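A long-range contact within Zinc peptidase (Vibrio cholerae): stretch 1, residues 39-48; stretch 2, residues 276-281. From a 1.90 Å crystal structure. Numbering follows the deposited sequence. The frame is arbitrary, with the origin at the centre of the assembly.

Stretch 1 39-48: DLDHLQLDMI
Stretch 2 (276-281) TRYLHL

This is a small side-chain contact, burying 272 Å² in all, in which a strand arginine bonds to a loop carbonyl beside a cluster of leucines, while the two backbones stay well apart. The nearest CA pairs, CA of Leu 40 with CA of Leu 279 at 9.6 Å and CA of Leu 43 with CA of Arg 277 at 10.0 Å, set the register and hold the backbones too far apart to pair; the chain from Leu 40 to Leu 43 runs roughly opposite to the strand from Arg 277 to Leu 279.

Stretch 2 runs extended from Thr 276 (phi/psi -133/144) through Arg 277 (-120/146), Tyr 278 (-132/114) and Leu 279 (-111/165), then turns a corner at His 280 (63/21). Strand alternation directs the CA-to-CB bonds of Arg 277 and Leu 279 toward stretch 1, while Thr 276 and Tyr 278 are out of its reach; those two share a hydrogen bond, between OG1 of Thr 276 and OH of Tyr 278, at 2.8 Å.

Stretch 1 is compact. The O of Asp 39 accepts from the N of His 42 (3.0 Å) and the N of Leu 43 (2.6 Å), and Leu 43 takes the left-handed values 49/47. The Asp 39 carboxylate (chi1 t, -151°) braces the turn, its OD2 accepting from the N of Leu 45 at 3.0 Å, where a short 3-10 segment, 45-46, begins. The N of Met 47 then bonds to the O of Gln 44 at 3.2 Å.

Arg 277 contributes the largest buried area, 80 Å². Its chi angles of -63°, 178°, 168° and 164° (m, t, t for the first three) make a long, nearly straight arm that carries the guanidinium to the loop. There NH1 donates to the O of His 42 at 3.1 Å, and NH2 adds a weak bond to that same O at 3.3 Å, so one carbonyl near the guanidinium plane receives both. The His 42 side chain itself starts away from the strand. Leu 43 covers one face of the guanidinium, its CB 4.0 Å from Arg 277 NH1; Met 47 (chi1 p, chi2 t) brings CE to the edge, 3.7 Å from Arg 277 NH2. Flat and delocalised, a guanidinium can pack against carbon while bonding in its plane.

Beside this polar site, Leu 279 (m, p) presents CD2 to two leucines: Leu 43 CD1 (m, t) lies 4.0 Å from it and Leu 40 CD1 (t, p) 4.2 Å. Branched, apolar leucine ends suit such van der Waals packing. Leu 40 CD1 also lies 4.3 Å from CE1 of His 280 (chi1 m), approaching the ring obliquely.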

# COMPACT_ATOMS: atom_id res chain seq x y z
N ASP A 39 -5.55 2.83 14.86
CA ASP A 39 -4.87 2.55 13.59
C ASP A 39 -5.13 1.16 13.02
O ASP A 39 -4.67 0.83 11.92
CB ASP A 39 -3.36 2.78 13.71
CG ASP A 39 -2.74 3.19 12.38
OD1 ASP A 39 -3.36 4.01 11.67
OD2 ASP A 39 -1.63 2.71 12.05
N LEU A 40 -5.85 0.32 13.77
CA LEU A 40 -6.17 -1.02 13.29
C LEU A 40 -6.87 -0.93 11.94
O LEU A 40 -6.59 -1.71 11.04
CB LEU A 40 -7.10 -1.72 14.29
CG LEU A 40 -7.90 -2.95 13.80
CD1 LEU A 40 -6.95 -4.03 13.34
CD2 LEU A 40 -8.78 -3.46 14.94
N ASP A 41 -7.77 0.03 11.81
CA ASP A 41 -8.54 0.20 10.58
C ASP A 41 -7.87 0.98 9.46
O ASP A 41 -8.48 1.19 8.40
CB ASP A 41 -9.88 0.85 10.92
CG ASP A 41 -10.69 0.00 11.86
OD1 ASP A 41 -10.99 -1.15 11.49
OD2 ASP A 41 -11.02 0.47 12.98
N HIS A 42 -6.62 1.39 9.66
CA HIS A 42 -5.93 2.17 8.64
C HIS A 42 -4.52 1.67 8.39
O HIS A 42 -4.04 1.68 7.25
CB HIS A 42 -5.91 3.63 9.09
CG HIS A 42 -7.25 4.13 9.50
ND1 HIS A 42 -8.23 4.48 8.58
CD2 HIS A 42 -7.82 4.28 10.72
CE1 HIS A 42 -9.33 4.81 9.22
NE2 HIS A 42 -9.11 4.70 10.52
N LEU A 43 -3.86 1.23 9.47
CA LEU A 43 -2.49 0.72 9.45
C LEU A 43 -1.54 1.64 8.69
O LEU A 43 -0.77 1.20 7.84
CB LEU A 43 -2.47 -0.70 8.84
CG LEU A 43 -3.28 -1.77 9.59
CD1 LEU A 43 -3.29 -3.04 8.78
CD2 LEU A 43 -2.68 -2.02 10.97
N GLN A 44 -1.62 2.93 9.01
CA GLN A 44 -0.77 3.95 8.39
C GLN A 44 0.57 4.06 9.13
O GLN A 44 1.63 4.20 8.53
CB GLN A 44 -1.46 5.31 8.45
CG GLN A 44 -2.89 5.35 7.93
CD GLN A 44 -2.97 5.63 6.45
OE1 GLN A 44 -2.40 4.90 5.64
NE2 GLN A 44 -3.68 6.69 6.09
N LEU A 45 0.51 4.00 10.45
CA LEU A 45 1.70 4.16 11.27
C LEU A 45 2.75 3.05 11.17
O LEU A 45 3.92 3.28 11.50
CB LEU A 45 1.28 4.38 12.73
CG LEU A 45 0.51 5.70 12.88
CD1 LEU A 45 -0.19 5.76 14.23
CD2 LEU A 45 1.47 6.89 12.69
N ASP A 46 2.36 1.87 10.71
CA ASP A 46 3.32 0.78 10.57
C ASP A 46 4.27 1.01 9.39
O ASP A 46 5.35 0.43 9.33
CB ASP A 46 2.60 -0.55 10.36
CG ASP A 46 2.37 -1.30 11.65
OD1 ASP A 46 1.88 -2.44 11.57
OD2 ASP A 46 2.67 -0.76 12.73
N MET A 47 3.86 1.86 8.46
CA MET A 47 4.68 2.12 7.29
C MET A 47 5.47 3.43 7.33
O MET A 47 5.85 3.94 6.28
CB MET A 47 3.81 2.10 6.03
CG MET A 47 2.79 3.22 5.93
SD MET A 47 1.83 3.21 4.39
CE MET A 47 0.40 2.24 4.86
N ILE A 48 5.74 3.97 8.53
CA ILE A 48 6.50 5.22 8.62
C ILE A 48 7.87 5.03 8.02
O ILE A 48 8.56 4.05 8.29
CB ILE A 48 6.67 5.71 10.08
CG1 ILE A 48 7.37 4.63 10.91
CG2 ILE A 48 5.33 6.09 10.65
CD1 ILE A 48 7.80 5.11 12.29
N THR A 276 -2.94 -5.81 -1.42
CA THR A 276 -3.97 -6.51 -0.66
C THR A 276 -3.40 -6.76 0.73
O THR A 276 -2.19 -6.98 0.88
CB THR A 276 -4.34 -7.88 -1.29
OG1 THR A 276 -3.15 -8.63 -1.56
CG2 THR A 276 -5.12 -7.68 -2.58
N ARG A 277 -4.26 -6.69 1.74
CA ARG A 277 -3.86 -6.92 3.13
C ARG A 277 -4.64 -8.09 3.71
O ARG A 277 -5.82 -8.27 3.38
CB ARG A 277 -4.16 -5.69 4.00
CG ARG A 277 -3.42 -4.45 3.62
CD ARG A 277 -3.89 -3.34 4.54
NE ARG A 277 -3.05 -2.16 4.46
CZ ARG A 277 -3.41 -0.97 4.92
NH1 ARG A 277 -4.60 -0.82 5.49
NH2 ARG A 277 -2.58 0.06 4.83
N TYR A 278 -3.99 -8.84 4.59
CA TYR A 278 -4.60 -10.02 5.22
C TYR A 278 -4.31 -9.91 6.73
O TYR A 278 -3.16 -10.00 7.15
CB TYR A 278 -3.97 -11.29 4.64
CG TYR A 278 -3.93 -11.34 3.12
CD1 TYR A 278 -4.87 -12.07 2.39
CD2 TYR A 278 -2.98 -10.60 2.40
CE1 TYR A 278 -4.87 -12.06 0.99
CE2 TYR A 278 -2.97 -10.58 1.01
CZ TYR A 278 -3.92 -11.31 0.31
OH TYR A 278 -3.94 -11.23 -1.07
N LEU A 279 -5.36 -9.72 7.54
CA LEU A 279 -5.19 -9.56 8.98
C LEU A 279 -5.70 -10.68 9.88
O LEU A 279 -6.46 -11.55 9.46
CB LEU A 279 -5.85 -8.26 9.43
CG LEU A 279 -5.23 -6.91 9.06
CD1 LEU A 279 -5.07 -6.78 7.56
CD2 LEU A 279 -6.13 -5.79 9.62
N HIS A 280 -5.25 -10.62 11.14
CA HIS A 280 -5.62 -11.57 12.18
C HIS A 280 -5.18 -13.00 11.90
O HIS A 280 -5.72 -13.95 12.48
CB HIS A 280 -7.14 -11.52 12.39
CG HIS A 280 -7.66 -10.14 12.63
ND1 HIS A 280 -7.27 -9.36 13.70
CD2 HIS A 280 -8.55 -9.39 11.93
CE1 HIS A 280 -7.88 -8.20 13.65
NE2 HIS A 280 -8.67 -8.19 12.59
N LEU A 281 -4.20 -13.16 11.04
CA LEU A 281 -3.70 -14.48 10.68
C LEU A 281 -3.16 -15.27 11.87
O LEU A 281 -2.55 -14.72 12.78
CB LEU A 281 -2.62 -14.34 9.61
CG LEU A 281 -3.01 -13.60 8.32
CD1 LEU A 281 -1.78 -13.36 7.47
CD2 LEU A 281 -4.05 -14.43 7.55